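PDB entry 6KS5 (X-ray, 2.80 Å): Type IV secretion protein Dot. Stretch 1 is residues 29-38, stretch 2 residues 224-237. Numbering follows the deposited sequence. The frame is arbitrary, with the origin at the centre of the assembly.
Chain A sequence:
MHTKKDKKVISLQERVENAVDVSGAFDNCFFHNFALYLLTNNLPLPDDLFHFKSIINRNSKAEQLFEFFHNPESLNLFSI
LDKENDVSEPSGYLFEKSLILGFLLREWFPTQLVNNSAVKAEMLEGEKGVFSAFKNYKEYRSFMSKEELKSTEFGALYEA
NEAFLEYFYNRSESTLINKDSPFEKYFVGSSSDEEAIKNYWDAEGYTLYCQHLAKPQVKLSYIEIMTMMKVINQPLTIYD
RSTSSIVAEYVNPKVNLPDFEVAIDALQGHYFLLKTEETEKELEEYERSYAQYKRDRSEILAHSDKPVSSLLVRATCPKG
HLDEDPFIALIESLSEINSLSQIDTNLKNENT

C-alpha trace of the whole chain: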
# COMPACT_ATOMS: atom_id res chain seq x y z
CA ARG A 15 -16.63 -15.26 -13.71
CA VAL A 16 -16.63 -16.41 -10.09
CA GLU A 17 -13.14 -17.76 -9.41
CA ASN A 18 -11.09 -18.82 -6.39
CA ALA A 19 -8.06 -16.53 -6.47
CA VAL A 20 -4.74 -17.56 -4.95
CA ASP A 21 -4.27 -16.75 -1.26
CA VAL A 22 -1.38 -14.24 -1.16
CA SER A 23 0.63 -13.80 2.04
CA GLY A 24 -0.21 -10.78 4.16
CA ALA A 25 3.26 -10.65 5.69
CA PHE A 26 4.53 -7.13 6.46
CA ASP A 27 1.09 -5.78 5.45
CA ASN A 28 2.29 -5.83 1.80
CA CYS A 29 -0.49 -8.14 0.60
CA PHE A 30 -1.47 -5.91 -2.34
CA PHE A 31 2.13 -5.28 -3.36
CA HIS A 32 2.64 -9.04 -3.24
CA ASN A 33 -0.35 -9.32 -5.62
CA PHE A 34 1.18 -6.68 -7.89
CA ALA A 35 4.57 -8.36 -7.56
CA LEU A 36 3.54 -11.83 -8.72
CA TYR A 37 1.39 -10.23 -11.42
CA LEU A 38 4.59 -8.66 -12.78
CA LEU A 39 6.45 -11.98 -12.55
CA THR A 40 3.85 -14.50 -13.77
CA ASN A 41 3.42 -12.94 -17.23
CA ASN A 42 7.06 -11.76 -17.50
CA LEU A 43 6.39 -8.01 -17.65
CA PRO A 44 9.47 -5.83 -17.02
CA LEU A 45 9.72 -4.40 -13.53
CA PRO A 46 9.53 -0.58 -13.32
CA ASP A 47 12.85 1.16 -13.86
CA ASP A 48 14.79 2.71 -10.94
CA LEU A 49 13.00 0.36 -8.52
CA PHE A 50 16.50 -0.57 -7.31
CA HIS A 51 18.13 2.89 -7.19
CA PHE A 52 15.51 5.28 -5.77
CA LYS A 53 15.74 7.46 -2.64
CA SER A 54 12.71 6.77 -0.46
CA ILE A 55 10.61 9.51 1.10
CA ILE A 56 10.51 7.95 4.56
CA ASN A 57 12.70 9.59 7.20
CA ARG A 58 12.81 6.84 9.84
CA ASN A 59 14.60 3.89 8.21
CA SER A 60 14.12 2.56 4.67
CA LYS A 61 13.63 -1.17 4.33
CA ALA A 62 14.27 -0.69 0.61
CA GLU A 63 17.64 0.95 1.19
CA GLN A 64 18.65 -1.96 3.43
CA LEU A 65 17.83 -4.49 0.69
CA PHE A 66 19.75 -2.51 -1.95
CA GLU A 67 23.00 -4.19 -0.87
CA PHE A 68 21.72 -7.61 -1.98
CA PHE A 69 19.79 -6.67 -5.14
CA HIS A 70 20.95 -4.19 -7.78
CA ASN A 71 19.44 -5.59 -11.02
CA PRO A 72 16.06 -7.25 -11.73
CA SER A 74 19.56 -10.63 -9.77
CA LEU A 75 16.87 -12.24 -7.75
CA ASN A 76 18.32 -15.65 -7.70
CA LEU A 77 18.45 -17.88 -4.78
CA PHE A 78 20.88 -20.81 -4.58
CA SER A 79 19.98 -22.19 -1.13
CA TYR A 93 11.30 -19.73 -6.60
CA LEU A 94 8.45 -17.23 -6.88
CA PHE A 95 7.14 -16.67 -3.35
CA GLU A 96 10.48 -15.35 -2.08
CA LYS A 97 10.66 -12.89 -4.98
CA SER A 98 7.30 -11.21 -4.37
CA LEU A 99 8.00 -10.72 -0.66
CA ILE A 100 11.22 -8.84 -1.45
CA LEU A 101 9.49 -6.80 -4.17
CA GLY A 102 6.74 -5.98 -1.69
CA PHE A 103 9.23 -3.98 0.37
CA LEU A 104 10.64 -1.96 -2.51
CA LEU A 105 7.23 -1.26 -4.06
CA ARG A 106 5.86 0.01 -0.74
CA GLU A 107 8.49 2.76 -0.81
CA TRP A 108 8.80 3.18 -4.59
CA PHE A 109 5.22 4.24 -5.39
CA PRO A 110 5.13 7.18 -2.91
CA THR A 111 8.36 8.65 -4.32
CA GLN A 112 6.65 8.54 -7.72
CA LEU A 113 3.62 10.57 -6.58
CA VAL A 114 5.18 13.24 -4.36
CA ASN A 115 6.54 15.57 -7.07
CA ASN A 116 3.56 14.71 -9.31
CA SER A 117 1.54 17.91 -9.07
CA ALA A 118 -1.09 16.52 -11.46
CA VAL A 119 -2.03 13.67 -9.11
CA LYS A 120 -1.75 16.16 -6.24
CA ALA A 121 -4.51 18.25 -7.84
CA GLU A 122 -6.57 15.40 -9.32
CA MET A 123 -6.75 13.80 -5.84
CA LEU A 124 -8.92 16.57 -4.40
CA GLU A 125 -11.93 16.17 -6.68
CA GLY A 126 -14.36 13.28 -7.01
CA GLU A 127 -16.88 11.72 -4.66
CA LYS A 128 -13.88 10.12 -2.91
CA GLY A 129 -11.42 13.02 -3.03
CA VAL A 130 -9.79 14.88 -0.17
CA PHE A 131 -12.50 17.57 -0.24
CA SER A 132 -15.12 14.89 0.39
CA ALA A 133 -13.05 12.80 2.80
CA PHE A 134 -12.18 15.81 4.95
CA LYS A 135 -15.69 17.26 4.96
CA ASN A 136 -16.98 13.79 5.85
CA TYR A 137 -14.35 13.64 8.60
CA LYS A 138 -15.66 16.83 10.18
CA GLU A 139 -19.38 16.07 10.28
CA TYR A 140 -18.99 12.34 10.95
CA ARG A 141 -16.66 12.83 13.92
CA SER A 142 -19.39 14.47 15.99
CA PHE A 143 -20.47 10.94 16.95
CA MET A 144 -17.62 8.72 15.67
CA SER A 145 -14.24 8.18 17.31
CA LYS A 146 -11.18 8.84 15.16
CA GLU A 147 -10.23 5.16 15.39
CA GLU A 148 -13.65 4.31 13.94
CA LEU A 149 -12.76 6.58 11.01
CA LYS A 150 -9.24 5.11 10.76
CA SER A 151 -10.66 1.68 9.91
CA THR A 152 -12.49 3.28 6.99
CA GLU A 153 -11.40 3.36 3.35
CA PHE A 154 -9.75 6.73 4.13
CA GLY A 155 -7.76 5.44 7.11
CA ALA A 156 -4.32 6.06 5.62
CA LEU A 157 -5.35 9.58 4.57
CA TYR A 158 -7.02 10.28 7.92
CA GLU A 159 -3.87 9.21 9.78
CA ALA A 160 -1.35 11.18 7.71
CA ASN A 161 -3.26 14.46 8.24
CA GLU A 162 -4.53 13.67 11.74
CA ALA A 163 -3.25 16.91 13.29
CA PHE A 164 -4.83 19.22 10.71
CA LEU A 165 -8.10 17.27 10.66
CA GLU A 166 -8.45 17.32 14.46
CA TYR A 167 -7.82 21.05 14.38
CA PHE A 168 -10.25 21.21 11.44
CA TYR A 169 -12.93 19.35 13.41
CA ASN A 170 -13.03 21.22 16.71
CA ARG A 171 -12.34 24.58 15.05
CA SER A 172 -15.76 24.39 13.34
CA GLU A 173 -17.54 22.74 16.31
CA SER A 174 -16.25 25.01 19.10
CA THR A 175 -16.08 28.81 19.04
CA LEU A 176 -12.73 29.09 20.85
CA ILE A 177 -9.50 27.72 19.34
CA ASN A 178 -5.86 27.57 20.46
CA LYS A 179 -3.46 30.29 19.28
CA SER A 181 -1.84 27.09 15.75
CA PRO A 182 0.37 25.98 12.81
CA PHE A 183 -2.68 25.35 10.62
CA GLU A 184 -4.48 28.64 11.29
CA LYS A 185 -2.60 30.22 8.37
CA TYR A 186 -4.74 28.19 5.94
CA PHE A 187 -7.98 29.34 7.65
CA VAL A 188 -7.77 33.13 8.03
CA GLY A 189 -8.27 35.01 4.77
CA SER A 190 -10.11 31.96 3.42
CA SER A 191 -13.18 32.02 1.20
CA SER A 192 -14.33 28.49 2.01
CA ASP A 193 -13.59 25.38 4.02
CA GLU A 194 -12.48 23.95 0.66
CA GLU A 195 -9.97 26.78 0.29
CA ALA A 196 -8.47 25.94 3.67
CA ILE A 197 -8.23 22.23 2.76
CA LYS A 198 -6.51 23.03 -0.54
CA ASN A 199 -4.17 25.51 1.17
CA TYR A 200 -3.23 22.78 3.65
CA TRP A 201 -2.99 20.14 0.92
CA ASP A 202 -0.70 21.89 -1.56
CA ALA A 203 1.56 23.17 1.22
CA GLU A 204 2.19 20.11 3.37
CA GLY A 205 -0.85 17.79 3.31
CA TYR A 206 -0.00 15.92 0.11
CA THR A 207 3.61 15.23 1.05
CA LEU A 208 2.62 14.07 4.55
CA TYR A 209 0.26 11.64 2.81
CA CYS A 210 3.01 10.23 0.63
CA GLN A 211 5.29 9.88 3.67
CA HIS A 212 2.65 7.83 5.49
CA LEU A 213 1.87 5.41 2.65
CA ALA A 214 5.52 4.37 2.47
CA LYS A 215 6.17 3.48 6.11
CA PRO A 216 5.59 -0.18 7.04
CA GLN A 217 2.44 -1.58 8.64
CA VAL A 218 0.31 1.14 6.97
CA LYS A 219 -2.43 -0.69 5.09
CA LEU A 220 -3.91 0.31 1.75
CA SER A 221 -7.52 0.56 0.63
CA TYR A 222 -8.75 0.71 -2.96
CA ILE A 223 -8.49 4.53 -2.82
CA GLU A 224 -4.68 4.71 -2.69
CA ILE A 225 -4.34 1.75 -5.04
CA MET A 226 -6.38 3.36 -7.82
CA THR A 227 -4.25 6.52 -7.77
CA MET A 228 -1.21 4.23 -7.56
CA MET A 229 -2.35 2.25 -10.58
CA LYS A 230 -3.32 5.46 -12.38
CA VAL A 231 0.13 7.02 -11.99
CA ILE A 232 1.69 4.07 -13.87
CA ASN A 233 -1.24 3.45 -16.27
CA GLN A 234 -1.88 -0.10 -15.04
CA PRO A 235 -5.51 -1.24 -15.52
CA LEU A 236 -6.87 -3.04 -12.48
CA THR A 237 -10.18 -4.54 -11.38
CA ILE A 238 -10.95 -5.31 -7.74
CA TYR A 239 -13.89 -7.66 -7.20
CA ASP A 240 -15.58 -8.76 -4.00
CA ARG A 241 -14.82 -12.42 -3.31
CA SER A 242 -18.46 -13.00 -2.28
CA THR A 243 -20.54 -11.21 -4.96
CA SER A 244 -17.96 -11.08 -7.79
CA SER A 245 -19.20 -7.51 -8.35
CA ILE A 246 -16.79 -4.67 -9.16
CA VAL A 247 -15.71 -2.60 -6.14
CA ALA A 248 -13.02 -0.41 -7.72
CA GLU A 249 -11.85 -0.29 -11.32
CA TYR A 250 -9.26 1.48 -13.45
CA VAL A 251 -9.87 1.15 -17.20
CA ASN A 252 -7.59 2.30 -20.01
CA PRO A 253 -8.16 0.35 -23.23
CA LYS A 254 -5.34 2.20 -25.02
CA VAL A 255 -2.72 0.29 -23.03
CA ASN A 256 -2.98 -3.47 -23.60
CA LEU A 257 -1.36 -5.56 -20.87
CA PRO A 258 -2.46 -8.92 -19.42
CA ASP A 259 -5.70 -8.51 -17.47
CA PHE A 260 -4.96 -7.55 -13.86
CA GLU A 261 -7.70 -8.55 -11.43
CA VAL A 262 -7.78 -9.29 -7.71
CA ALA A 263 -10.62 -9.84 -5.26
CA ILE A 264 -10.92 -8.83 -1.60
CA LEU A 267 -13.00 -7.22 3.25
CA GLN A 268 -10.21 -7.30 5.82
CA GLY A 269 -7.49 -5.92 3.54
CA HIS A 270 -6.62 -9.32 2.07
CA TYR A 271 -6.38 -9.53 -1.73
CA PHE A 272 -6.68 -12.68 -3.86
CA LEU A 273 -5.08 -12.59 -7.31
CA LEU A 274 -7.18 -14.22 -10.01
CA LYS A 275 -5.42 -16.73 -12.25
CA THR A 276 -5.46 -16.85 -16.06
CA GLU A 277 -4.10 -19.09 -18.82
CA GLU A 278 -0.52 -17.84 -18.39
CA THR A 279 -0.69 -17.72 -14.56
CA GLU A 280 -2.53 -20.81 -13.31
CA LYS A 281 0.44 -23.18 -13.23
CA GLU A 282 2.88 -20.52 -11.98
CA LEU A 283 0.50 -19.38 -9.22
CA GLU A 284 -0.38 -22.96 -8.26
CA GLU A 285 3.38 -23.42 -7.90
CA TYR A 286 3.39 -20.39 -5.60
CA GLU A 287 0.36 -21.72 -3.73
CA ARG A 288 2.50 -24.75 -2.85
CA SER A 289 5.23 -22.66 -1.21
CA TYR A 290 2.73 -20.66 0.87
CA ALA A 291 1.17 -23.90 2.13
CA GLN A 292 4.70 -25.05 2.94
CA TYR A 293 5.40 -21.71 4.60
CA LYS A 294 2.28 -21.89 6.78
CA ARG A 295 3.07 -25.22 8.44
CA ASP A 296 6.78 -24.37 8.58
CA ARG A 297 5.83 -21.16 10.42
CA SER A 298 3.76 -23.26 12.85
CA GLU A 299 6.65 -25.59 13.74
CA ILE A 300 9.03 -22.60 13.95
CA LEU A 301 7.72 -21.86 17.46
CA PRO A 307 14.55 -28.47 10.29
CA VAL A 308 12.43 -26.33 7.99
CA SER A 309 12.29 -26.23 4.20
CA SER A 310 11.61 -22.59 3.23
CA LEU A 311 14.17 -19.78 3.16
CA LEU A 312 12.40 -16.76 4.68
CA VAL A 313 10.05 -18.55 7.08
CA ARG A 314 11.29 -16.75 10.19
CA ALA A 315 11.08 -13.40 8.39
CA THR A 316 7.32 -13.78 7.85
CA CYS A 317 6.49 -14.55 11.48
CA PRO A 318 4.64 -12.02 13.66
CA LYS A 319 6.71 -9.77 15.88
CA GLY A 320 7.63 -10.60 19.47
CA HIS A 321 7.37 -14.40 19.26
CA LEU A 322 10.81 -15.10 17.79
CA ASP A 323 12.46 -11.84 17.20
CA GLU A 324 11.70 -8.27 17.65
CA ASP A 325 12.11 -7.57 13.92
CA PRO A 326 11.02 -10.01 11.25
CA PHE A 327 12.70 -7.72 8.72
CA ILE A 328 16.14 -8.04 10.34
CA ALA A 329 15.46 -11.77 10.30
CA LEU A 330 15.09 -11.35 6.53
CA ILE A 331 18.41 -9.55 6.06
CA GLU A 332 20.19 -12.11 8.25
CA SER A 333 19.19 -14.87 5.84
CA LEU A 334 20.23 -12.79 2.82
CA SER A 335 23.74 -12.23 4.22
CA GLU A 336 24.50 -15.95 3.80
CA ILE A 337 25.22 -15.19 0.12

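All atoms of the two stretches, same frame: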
# COMPACT_ATOMS: atom_id res chain seq x y z
N CYS A 29 0.28 -7.12 1.30
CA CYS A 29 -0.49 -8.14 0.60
C CYS A 29 -0.86 -7.69 -0.82
O CYS A 29 -0.82 -8.50 -1.75
CB CYS A 29 -1.74 -8.46 1.41
SG CYS A 29 -2.94 -9.52 0.58
N PHE A 30 -1.18 -6.40 -1.00
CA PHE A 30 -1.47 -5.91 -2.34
C PHE A 30 -0.21 -5.84 -3.18
O PHE A 30 -0.24 -6.16 -4.38
CB PHE A 30 -2.11 -4.54 -2.28
CG PHE A 30 -2.12 -3.87 -3.63
CD1 PHE A 30 -3.07 -4.23 -4.56
CD2 PHE A 30 -1.19 -2.89 -3.97
CE1 PHE A 30 -3.11 -3.66 -5.79
CE2 PHE A 30 -1.22 -2.31 -5.20
CZ PHE A 30 -2.18 -2.69 -6.12
N PHE A 31 0.89 -5.34 -2.61
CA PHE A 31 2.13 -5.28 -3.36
C PHE A 31 2.60 -6.67 -3.73
O PHE A 31 3.16 -6.87 -4.82
CB PHE A 31 3.19 -4.54 -2.55
CG PHE A 31 2.89 -3.10 -2.35
CD1 PHE A 31 2.68 -2.26 -3.43
CD2 PHE A 31 2.80 -2.58 -1.07
CE1 PHE A 31 2.41 -0.91 -3.23
CE2 PHE A 31 2.52 -1.24 -0.86
CZ PHE A 31 2.33 -0.41 -1.94
N HIS A 32 2.34 -7.66 -2.87
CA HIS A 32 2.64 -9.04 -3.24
C HIS A 32 1.78 -9.46 -4.43
O HIS A 32 2.28 -10.13 -5.34
CB HIS A 32 2.42 -9.97 -2.05
CG HIS A 32 3.33 -9.70 -0.89
ND1 HIS A 32 3.05 -10.12 0.39
CD2 HIS A 32 4.51 -9.04 -0.82
CE1 HIS A 32 4.02 -9.74 1.20
NE2 HIS A 32 4.92 -9.08 0.50
N ASN A 33 0.50 -9.07 -4.45
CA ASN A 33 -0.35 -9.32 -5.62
C ASN A 33 0.22 -8.64 -6.86
O ASN A 33 0.30 -9.26 -7.93
CB ASN A 33 -1.77 -8.81 -5.35
CG ASN A 33 -2.61 -9.80 -4.57
OD1 ASN A 33 -3.55 -10.39 -5.11
ND2 ASN A 33 -2.31 -9.96 -3.29
N PHE A 34 0.58 -7.37 -6.75
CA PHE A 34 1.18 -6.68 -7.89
C PHE A 34 2.52 -7.29 -8.27
O PHE A 34 2.86 -7.33 -9.46
CB PHE A 34 1.35 -5.19 -7.58
CG PHE A 34 1.80 -4.37 -8.75
CD1 PHE A 34 1.12 -4.45 -9.96
CD2 PHE A 34 2.90 -3.53 -8.66
CE1 PHE A 34 1.53 -3.70 -11.04
CE2 PHE A 34 3.31 -2.78 -9.74
CZ PHE A 34 2.62 -2.86 -10.94
N ALA A 35 3.27 -7.77 -7.28
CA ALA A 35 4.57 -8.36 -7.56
C ALA A 35 4.42 -9.61 -8.43
O ALA A 35 4.98 -9.68 -9.52
CB ALA A 35 5.28 -8.70 -6.25
N LEU A 36 3.65 -10.59 -7.96
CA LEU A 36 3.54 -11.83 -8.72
C LEU A 36 2.78 -11.64 -10.02
O LEU A 36 2.96 -12.43 -10.95
CB LEU A 36 2.91 -12.94 -7.86
CG LEU A 36 1.73 -12.70 -6.93
CD1 LEU A 36 0.45 -12.36 -7.69
CD2 LEU A 36 1.53 -13.90 -6.00
N TYR A 37 1.96 -10.59 -10.13
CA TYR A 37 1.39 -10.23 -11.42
C TYR A 37 2.48 -9.80 -12.40
O TYR A 37 2.39 -10.09 -13.60
CB TYR A 37 0.36 -9.12 -11.26
CG TYR A 37 -0.05 -8.48 -12.57
CD1 TYR A 37 -0.96 -9.10 -13.42
CD2 TYR A 37 0.47 -7.25 -12.96
CE1 TYR A 37 -1.34 -8.52 -14.61
CE2 TYR A 37 0.10 -6.66 -14.16
CZ TYR A 37 -0.80 -7.30 -14.98
OH TYR A 37 -1.18 -6.72 -16.17
N LEU A 38 3.50 -9.09 -11.92
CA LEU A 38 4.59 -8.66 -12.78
C LEU A 38 5.52 -9.80 -13.14
O LEU A 38 6.21 -9.72 -14.16
CB LEU A 38 5.39 -7.55 -12.09
CG LEU A 38 4.75 -6.16 -12.05
CD1 LEU A 38 5.76 -5.16 -11.52
CD2 LEU A 38 4.26 -5.75 -13.43
N GLU A 224 -6.09 4.50 -2.37
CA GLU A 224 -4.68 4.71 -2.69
C GLU A 224 -4.26 3.88 -3.89
O GLU A 224 -3.49 4.34 -4.74
CB GLU A 224 -3.81 4.37 -1.48
CG GLU A 224 -4.20 5.09 -0.18
CD GLU A 224 -5.19 4.33 0.68
OE1 GLU A 224 -5.57 4.85 1.75
OE2 GLU A 224 -5.58 3.20 0.32
N ILE A 225 -4.77 2.66 -3.99
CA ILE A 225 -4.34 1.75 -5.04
C ILE A 225 -4.73 2.29 -6.41
O ILE A 225 -3.94 2.25 -7.36
CB ILE A 225 -4.91 0.34 -4.78
CG1 ILE A 225 -4.22 -0.30 -3.58
CG2 ILE A 225 -4.81 -0.52 -6.02
CD1 ILE A 225 -4.92 -1.54 -3.07
N MET A 226 -5.94 2.83 -6.53
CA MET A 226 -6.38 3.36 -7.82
C MET A 226 -5.49 4.50 -8.29
O MET A 226 -5.04 4.52 -9.44
CB MET A 226 -7.85 3.79 -7.75
CG MET A 226 -8.83 2.63 -7.87
SD MET A 226 -8.72 1.75 -9.45
CE MET A 226 -7.92 0.23 -8.94
N THR A 227 -5.18 5.46 -7.39
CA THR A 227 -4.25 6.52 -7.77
C THR A 227 -2.84 5.98 -7.97
O THR A 227 -2.06 6.56 -8.74
CB THR A 227 -4.22 7.64 -6.71
OG1 THR A 227 -3.27 7.32 -5.69
CG2 THR A 227 -5.60 7.83 -6.09
N MET A 228 -2.49 4.88 -7.30
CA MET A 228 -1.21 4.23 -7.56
C MET A 228 -1.20 3.56 -8.92
O MET A 228 -0.21 3.65 -9.66
CB MET A 228 -0.89 3.20 -6.47
CG MET A 228 -0.27 3.77 -5.23
SD MET A 228 0.15 2.51 -4.02
CE MET A 228 0.85 3.53 -2.72
N MET A 229 -2.29 2.88 -9.27
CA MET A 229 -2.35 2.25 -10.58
C MET A 229 -2.56 3.27 -11.69
O MET A 229 -2.17 3.01 -12.83
CB MET A 229 -3.47 1.20 -10.61
CG MET A 229 -3.27 0.04 -9.65
SD MET A 229 -1.91 -1.06 -10.10
CE MET A 229 -0.79 -0.79 -8.74
N LYS A 230 -3.13 4.43 -11.37
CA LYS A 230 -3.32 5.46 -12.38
C LYS A 230 -2.02 6.17 -12.72
O LYS A 230 -1.82 6.58 -13.87
CB LYS A 230 -4.37 6.48 -11.92
N VAL A 231 -1.11 6.31 -11.74
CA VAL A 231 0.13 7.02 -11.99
C VAL A 231 1.09 6.21 -12.87
O VAL A 231 2.03 6.78 -13.43
CB VAL A 231 0.81 7.40 -10.67
CG1 VAL A 231 1.68 6.26 -10.16
CG2 VAL A 231 1.64 8.66 -10.84
N ILE A 232 0.87 4.90 -12.99
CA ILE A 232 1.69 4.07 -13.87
C ILE A 232 0.87 3.45 -14.99
O ILE A 232 1.37 2.59 -15.71
CB ILE A 232 2.44 2.99 -13.07
CG1 ILE A 232 1.48 2.19 -12.19
CG2 ILE A 232 3.56 3.63 -12.24
CD1 ILE A 232 2.05 0.83 -11.78
N ASN A 233 -0.39 3.88 -15.15
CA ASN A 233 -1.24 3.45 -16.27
C ASN A 233 -1.42 1.93 -16.30
O ASN A 233 -1.34 1.30 -17.36
CB ASN A 233 -0.69 3.97 -17.61
CG ASN A 233 -1.67 4.88 -18.33
OD1 ASN A 233 -2.76 5.16 -17.84
ND2 ASN A 233 -1.28 5.34 -19.52
N GLN A 234 -1.67 1.34 -15.14
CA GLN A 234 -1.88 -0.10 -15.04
C GLN A 234 -3.36 -0.38 -14.78
O GLN A 234 -3.84 -0.14 -13.66
CB GLN A 234 -1.02 -0.69 -13.92
CG GLN A 234 -1.34 -2.15 -13.58
CD GLN A 234 -1.00 -3.11 -14.70
OE1 GLN A 234 0.15 -3.54 -14.84
NE2 GLN A 234 -1.99 -3.46 -15.52
N PRO A 235 -4.11 -0.88 -15.77
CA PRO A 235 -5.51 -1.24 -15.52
C PRO A 235 -5.62 -2.29 -14.42
O PRO A 235 -4.79 -3.19 -14.31
CB PRO A 235 -5.98 -1.78 -16.87
CG PRO A 235 -5.07 -1.16 -17.87
CD PRO A 235 -3.74 -1.06 -17.18
N LEU A 236 -6.67 -2.16 -13.61
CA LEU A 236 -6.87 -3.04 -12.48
C LEU A 236 -8.36 -3.13 -12.18
O LEU A 236 -9.08 -2.13 -12.29
CB LEU A 236 -6.11 -2.55 -11.23
CG LEU A 236 -6.38 -3.26 -9.90
CD1 LEU A 236 -6.03 -4.74 -9.99
CD2 LEU A 236 -5.61 -2.61 -8.78
N THR A 237 -8.81 -4.32 -11.81
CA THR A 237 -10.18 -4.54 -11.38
C THR A 237 -10.15 -5.27 -10.05
O THR A 237 -9.43 -6.27 -9.90
CB THR A 237 -10.97 -5.33 -12.43
OG1 THR A 237 -10.79 -4.73 -13.72
CG2 THR A 237 -12.45 -5.33 -12.08

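Packing of helix 29-38 against residues 224-237 in the type IV secretion protein Dot, two stretches of one chain whose touching residues lie at least 195 positions apart in sequence. Stretch 1 is helical throughout; stretch 2 begins as the continuation of a helix, turns through a loop and enters a strand at Leu236. The two helices run in roughly the same direction, their axes inclined by 31° and no closer than 12.7 Å. At that spacing the backbones do not touch: the nearest register pair, Phe30 and Ile225, has its CA atoms 8.6 Å apart, and long side chains fill the gap. Together the two sides bury 399 Å².

Stretch 1 supplies a row of aromatic rings. Phe30, Phe34 and Tyr37 fall three or four residues apart, so their CA-to-CB bonds all point toward stretch 2, and all three have chi1 in the t well. Phe30 is the most deeply covered. Its ring enters a hollow lined by Ile225, Met229 and Leu236: Ile225 CD1 lies over one face, 3.8 Å from the centroid of the Phe30 ring in a CH-pi contact, while at the tip Phe30 CZ meets Ile225 CG2 at 3.4 Å and Met229 CE at 3.5 Å. Leu236 closes the ring edge, its CD2 4.0 Å from Phe30 CE1, so helix and strand of stretch 2 both contribute to this pocket.

Met229 is the bump that fits between two rings. Its CA-to-CB bond points sideways, but the bent side chain, with chi1 and chi2 both m, brings its end nearer to stretch 1. Met229 CE thus touches the edge of Phe30 and also sits almost squarely over a face of Phe34, 4.3 Å from the centroid of the Phe34 ring and 8° off the normal. Met229 SD is 4.9 Å from that same Phe34 centroid, in an oblique sulfur-aromatic approach. Farther out on the Phe34 ring, Phe34 CZ packs against Ile232 CD1 at 3.8 Å. Phe31 makes a smaller contact: its CE1 reaches Met228 SD at 4.2 Å, with the sulfur oblique to the ring. These pairings are apolar, held by dispersion and close fit.

Gln234 brings a polar group to the other end of the row. Gln234 OE1 lies near the ring planes of both Phe34 and Tyr37, 4.0 Å from Phe34 CE1 and 3.2 Å from Tyr37 CE2; ring edges carry slightly positive C-H groups, a favourable setting for a carbonyl oxygen. Gln234 NE2 donates to Pro235 O at 3.1 Å, a bond within the stretch that helps hold the amide in place. The loop itself is tied back to the helix by Gln234 N to Met229 O at 2.9 Å. Within stretch 1, Asn33 lies outside the contact and its ND2 donates to Cys29 O at 2.6 Å. With no clear hydrogen bond between the stretches, the contact depends chiefly on complementary shape.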